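Local coordinates for putative tetR-family transcriptional regulator (Streptomyces coelicolor, PDB 3FIW), which probably binds DNA at cis-regulatory sites and represses transcription, as many regulators of the TetR family do, at residues A[32-37]-A[49-54]; A[75-80]-A[124-129]. One frame throughout, in Å; residues are numbered along the deposited sequence.

Contact 1. Residues A[32-37]-A[49-54]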
loop_
_atom_site.group_PDB
_atom_site.type_symbol
_atom_site.label_atom_id
_atom_site.label_comp_id
_atom_site.label_asym_id
_atom_site.label_seq_id
_atom_site.Cartn_x
_atom_site.Cartn_y
_atom_site.Cartn_z
ATOM N N THR A 32 15.465 19.175 0.055
ATOM C CA THR A 32 15.401 19.037 -1.396
ATOM C C THR A 32 16.531 18.157 -1.858
ATOM O O THR A 32 16.365 17.302 -2.742
ATOM C CB THR A 32 15.483 20.440 -2.072
ATOM O OG1 THR A 32 14.247 21.137 -1.827
ATOM C CG2 THR A 32 15.688 20.314 -3.576
ATOM N N GLU A 33 17.678 18.348 -1.216
ATOM C CA GLU A 33 18.842 17.523 -1.456
ATOM C C GLU A 33 18.652 16.063 -0.979
ATOM O O GLU A 33 19.221 15.127 -1.561
ATOM C CB GLU A 33 20.045 18.175 -0.790
ATOM C CG GLU A 33 21.364 17.830 -1.460
ATOM C CD GLU A 33 21.533 18.420 -2.867
ATOM O OE1 GLU A 33 21.121 19.580 -3.138
ATOM O OE2 GLU A 33 22.104 17.692 -3.701
ATOM N N ALA A 34 17.823 15.884 0.045
ATOM C CA ALA A 34 17.552 14.563 0.599
ATOM C C ALA A 34 16.666 13.758 -0.356
ATOM O O ALA A 34 16.911 12.555 -0.626
ATOM C CB ALA A 34 16.883 14.733 1.958
ATOM N N LEU A 35 15.655 14.445 -0.895
ATOM C CA LEU A 35 14.749 13.876 -1.879
ATOM C C LEU A 35 15.464 13.536 -3.187
ATOM O O LEU A 35 15.118 12.521 -3.833
ATOM C CB LEU A 35 13.595 14.821 -2.127
ATOM C CG LEU A 35 12.557 14.982 -0.990
ATOM C CD1 LEU A 35 11.485 15.957 -1.396
ATOM C CD2 LEU A 35 11.938 13.670 -0.602
ATOM N N ASP A 36 16.435 14.366 -3.579
ATOM C CA ASP A 36 17.285 14.048 -4.712
ATOM C C ASP A 36 18.158 12.842 -4.446
ATOM O O ASP A 36 18.312 11.995 -5.337
ATOM C CB ASP A 36 18.182 15.215 -5.117
ATOM C CG ASP A 36 17.411 16.348 -5.792
ATOM O OD1 ASP A 36 16.177 16.236 -6.067
ATOM O OD2 ASP A 36 18.075 17.373 -6.043
ATOM N N LEU A 37 18.720 12.769 -3.238
ATOM C CA LEU A 37 19.469 11.601 -2.767
ATOM C C LEU A 37 18.630 10.322 -2.803
ATOM O O LEU A 37 19.123 9.259 -3.223
ATOM C CB LEU A 37 20.012 11.814 -1.343
ATOM C CG LEU A 37 20.913 10.670 -0.811
ATOM C CD1 LEU A 37 22.247 10.616 -1.519
ATOM C CD2 LEU A 37 21.121 10.779 0.692
ATOM N N ARG A 49 24.732 10.654 6.976
ATOM C CA ARG A 49 26.098 10.751 6.509
ATOM C C ARG A 49 26.170 10.909 4.981
ATOM O O ARG A 49 26.959 11.707 4.469
ATOM C CB ARG A 49 27.024 9.668 7.136
ATOM C CG ARG A 49 27.437 8.510 6.291
ATOM C CD ARG A 49 28.882 8.625 5.782
ATOM N NE ARG A 49 29.230 7.468 4.941
ATOM C CZ ARG A 49 28.736 7.227 3.715
ATOM N NH1 ARG A 49 27.882 8.069 3.135
ATOM N NH2 ARG A 49 29.105 6.135 3.047
ATOM N N ARG A 50 25.295 10.224 4.263
ATOM C CA ARG A 50 25.321 10.273 2.816
ATOM C C ARG A 50 24.799 11.625 2.303
ATOM O O ARG A 50 25.354 12.195 1.354
ATOM C CB ARG A 50 24.482 9.115 2.274
ATOM C CG ARG A 50 25.089 8.397 1.111
ATOM C CD ARG A 50 24.554 6.995 1.099
ATOM N NE ARG A 50 25.237 6.180 0.103
ATOM C CZ ARG A 50 25.061 4.873 -0.041
ATOM N NH1 ARG A 50 24.207 4.222 0.750
ATOM N NH2 ARG A 50 25.734 4.224 -0.981
ATOM N N LEU A 51 23.753 12.149 2.946
ATOM C CA LEU A 51 23.244 13.465 2.649
ATOM C C LEU A 51 24.299 14.544 2.918
ATOM O O LEU A 51 24.493 15.447 2.089
ATOM C CB LEU A 51 21.945 13.724 3.444
ATOM C CG LEU A 51 21.276 15.107 3.477
ATOM C CD1 LEU A 51 20.858 15.608 2.102
ATOM C CD2 LEU A 51 20.086 15.028 4.391
ATOM N N ALA A 52 24.972 14.452 4.074
ATOM C CA ALA A 52 26.033 15.397 4.422
ATOM C C ALA A 52 27.037 15.491 3.275
ATOM O O ALA A 52 27.407 16.578 2.840
ATOM C CB ALA A 52 26.738 14.978 5.693
ATOM N N LYS A 53 27.457 14.330 2.799
ATOM C CA LYS A 53 28.476 14.213 1.777
ATOM C C LYS A 53 27.997 14.788 0.444
ATOM O O LYS A 53 28.730 15.520 -0.175
ATOM C CB LYS A 53 28.916 12.746 1.700
ATOM C CG LYS A 53 29.251 12.229 0.337
ATOM C CD LYS A 53 30.750 12.200 0.102
ATOM C CE LYS A 53 31.034 11.311 -1.086
ATOM N NZ LYS A 53 30.022 10.205 -1.094
ATOM N N ARG A 54 26.771 14.470 0.021
ATOM C CA ARG A 54 26.114 15.139 -1.132
ATOM C C ARG A 54 26.176 16.661 -1.034
ATOM O O ARG A 54 26.337 17.344 -2.039
ATOM C CB ARG A 54 24.626 14.720 -1.282
ATOM C CG ARG A 54 24.301 13.663 -2.386
ATOM C CD ARG A 54 25.543 12.810 -2.754
ATOM N NE ARG A 54 25.328 11.354 -2.894
ATOM C CZ ARG A 54 25.829 10.419 -2.064
ATOM N NH1 ARG A 54 26.550 10.773 -1.003
ATOM N NH2 ARG A 54 25.601 9.116 -2.288
#
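Leu37 and Leu51 approach each other from two helices whose axes, 9.9 Å apart at their closest, make an angle of 109°, and the pair illustrates how branched side chains can join helices that meet nearly crosswise. Each leucine holds CG anti to its own backbone N (chi1 -175° in Leu37, 172° in Leu51), but Leu37 sends its two methyls to different partners, whereas both methyls of Leu51 fall on Ala34. In Leu37, CD2 runs in against the backbone of the opposite helix, 3.7 Å from Leu51 N, and also meets Leu51 CB and Arg50 CB. Its other methyl lies over one face of the Arg54 guanidinium, near the rim and 3.3 Å above the plane; the nearest pair is Leu37 CD1 and Arg54 NE at 3.5 Å. The arginine reaches that place by folding at chi2 and chi3. The two side chains cross at about a right angle, and the same methyl also touches Arg54 CG.

Leu51 answers in the other direction. Leu51 CD1 settles on the backbone of the first helix, 3.7 Å from Ala34 N, and touches Glu33 CB at 4.0 Å, while CD2 packs on the methyl of Ala34. The backbones come nearest at this small residue, Ala34 CA and Leu51 CA being 6.1 Å apart. The joint is therefore one of apolar packing, with the aliphatic part and one guanidinium face of Arg54 at its margin.

Residues 49-54 belong to the predicted helix-turn-helix, and the contact sets helix 48-55 against helix 27-41 in the three-helix DNA-binding domain of the TetR family. Beyond it, Leu51 also touches Val30, Leu62 of helix 60-63 and Leu72 of helix 69-79.

Contact 2. Residues A[75-80]-A[124-129]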
loop_
_atom_site.group_PDB
_atom_site.type_symbol
_atom_site.label_atom_id
_atom_site.label_comp_id
_atom_site.label_asym_id
_atom_site.label_seq_id
_atom_site.Cartn_x
_atom_site.Cartn_y
_atom_site.Cartn_z
ATOM N N ALA A 75 10.231 14.857 7.466
ATOM C CA ALA A 75 10.441 16.034 6.650
ATOM C C ALA A 75 10.467 15.761 5.160
ATOM O O ALA A 75 9.913 16.550 4.408
ATOM C CB ALA A 75 11.719 16.776 7.059
HETATM N N MSE A 76 11.158 14.695 4.736
HETATM C CA MSE A 76 11.179 14.323 3.332
HETATM C C MSE A 76 9.770 13.948 2.854
HETATM O O MSE A 76 9.363 14.355 1.772
HETATM C CB MSE A 76 12.153 13.167 3.108
HETATM C CG MSE A 76 13.640 13.542 3.215
HETATM SE SE MSE A 76 14.738 11.999 3.412
HETATM C CE MSE A 76 14.302 11.083 1.727
ATOM N N ALA A 77 9.018 13.205 3.683
ATOM C CA ALA A 77 7.684 12.714 3.310
ATOM C C ALA A 77 6.692 13.886 3.123
ATOM O O ALA A 77 5.870 13.866 2.194
ATOM C CB ALA A 77 7.162 11.715 4.350
ATOM N N GLN A 78 6.799 14.887 4.004
ATOM C CA GLN A 78 5.962 16.039 3.955
ATOM C C GLN A 78 6.272 16.869 2.705
ATOM O O GLN A 78 5.347 17.244 1.977
ATOM C CB GLN A 78 6.095 16.883 5.233
ATOM C CG GLN A 78 5.038 18.035 5.310
ATOM C CD GLN A 78 3.634 17.502 5.666
ATOM O OE1 GLN A 78 3.506 16.589 6.478
ATOM N NE2 GLN A 78 2.604 18.062 5.075
ATOM N N ALA A 79 7.558 17.175 2.465
ATOM C CA ALA A 79 7.993 17.945 1.263
ATOM C C ALA A 79 7.581 17.214 -0.024
ATOM O O ALA A 79 7.267 17.836 -1.023
ATOM C CB ALA A 79 9.472 18.141 1.300
ATOM N N ALA A 80 7.606 15.873 -0.004
ATOM C CA ALA A 80 7.240 15.028 -1.185
ATOM C C ALA A 80 5.795 15.257 -1.689
ATOM O O ALA A 80 5.464 14.921 -2.843
ATOM C CB ALA A 80 7.449 13.571 -0.866
ATOM N N SER A 124 6.355 7.484 6.998
ATOM C CA SER A 124 6.301 8.707 7.785
ATOM C C SER A 124 5.103 9.500 7.379
ATOM O O SER A 124 5.265 10.631 6.924
ATOM C CB SER A 124 7.511 9.601 7.498
ATOM O OG SER A 124 8.705 8.883 7.456
ATOM N N ARG A 125 3.921 8.922 7.516
ATOM C CA ARG A 125 2.658 9.591 7.145
ATOM C C ARG A 125 2.618 11.109 7.367
ATOM O O ARG A 125 2.525 11.569 8.511
ATOM C CB ARG A 125 1.480 8.910 7.831
ATOM C CG ARG A 125 1.095 7.601 7.151
ATOM C CD ARG A 125 0.469 6.561 8.087
ATOM N NE ARG A 125 1.166 5.275 7.940
ATOM C CZ ARG A 125 1.031 4.408 6.915
ATOM N NH1 ARG A 125 1.763 3.285 6.945
ATOM N NH2 ARG A 125 0.204 4.656 5.862
ATOM N N PRO A 126 2.704 11.890 6.261
ATOM C CA PRO A 126 2.637 13.371 6.254
ATOM C C PRO A 126 1.312 13.841 6.806
ATOM O O PRO A 126 0.328 13.100 6.761
ATOM C CB PRO A 126 2.682 13.731 4.767
ATOM C CG PRO A 126 3.265 12.583 4.099
ATOM C CD PRO A 126 2.875 11.355 4.897
ATOM N N THR A 127 1.261 15.070 7.306
ATOM C CA THR A 127 -0.008 15.576 7.837
ATOM C C THR A 127 -0.745 16.346 6.734
ATOM O O THR A 127 -0.206 17.300 6.171
ATOM C CB THR A 127 0.210 16.415 9.112
ATOM O OG1 THR A 127 0.732 17.703 8.763
ATOM C CG2 THR A 127 1.199 15.680 10.108
ATOM N N ALA A 128 -1.952 15.898 6.401
ATOM C CA ALA A 128 -2.752 16.535 5.356
ATOM C C ALA A 128 -3.219 17.951 5.732
ATOM O O ALA A 128 -3.498 18.253 6.906
ATOM C CB ALA A 128 -3.947 15.657 4.985
ATOM N N ASP A 129 -3.287 18.819 4.726
ATOM C CA ASP A 129 -3.784 20.187 4.894
ATOM C C ASP A 129 -5.308 20.156 5.177
ATOM O O ASP A 129 -6.105 19.944 4.273
ATOM C CB ASP A 129 -3.428 20.980 3.627
ATOM C CG ASP A 129 -3.641 22.463 3.767
ATOM O OD1 ASP A 129 -4.508 22.899 4.564
ATOM O OD2 ASP A 129 -2.955 23.204 3.027
#
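Gln78 lies alongside the backbone of Thr127 and grips it with both ends of its amide, a two-point bridge between helix 69-79 of this all-helical TetR-type fold and the loop that joins helices 117-123 and 130-142. CG stands anti to the backbone N (chi1 -171°) and the chain then bends at chi2, which swings the amide across to the loop. Gln78 OE1 accepts from Thr127 N at 2.8 Å, in the carbonyl plane and on a lone pair. The return bond, Gln78 NE2 to Thr127 O at 3.1 Å, is the straighter at 166°; it leaves almost within the amide plane of Gln78 but arrives tilted from the carbonyl plane of Thr127. Together the two bonds fix the rotation of the amide.

The Pro126 ring turns toward the helix beside this bridge, with CB against Gln78 OE1 and CG on the methyl of Ala77. Ala77 CB in turn faces Ser124 CB at 3.8 Å. On the loop's outer side Arg125 packs on Ala170 of the second subunit, whereas on the helix side Pro126 CG rests 3.5 Å from Ala77 O.

Both segments of contact 1 precede those of contact 2 in the sequence, and the two centres are about 17 Å apart. Helix 69-79 connects them: it supplies most of residues 75-80 of contact 2 and also packs on helix 27-41 of contact 1. The two contacts touch directly, Ala34 CB lying 3.7 Å from Met76 CG and Leu35 CD1 4.0 Å from Ala79 CB. Contact 1 lies within the N-terminal TetR-family region, with only residues 49-54 in the predicted helix-turn-helix, whereas contact 2 ties helix 69-79 to a loop of the C-terminal region. Such a continuous packing route is consistent with the TetR-family scheme, in which movements of the C-terminal domain are passed to the DNA-binding helices.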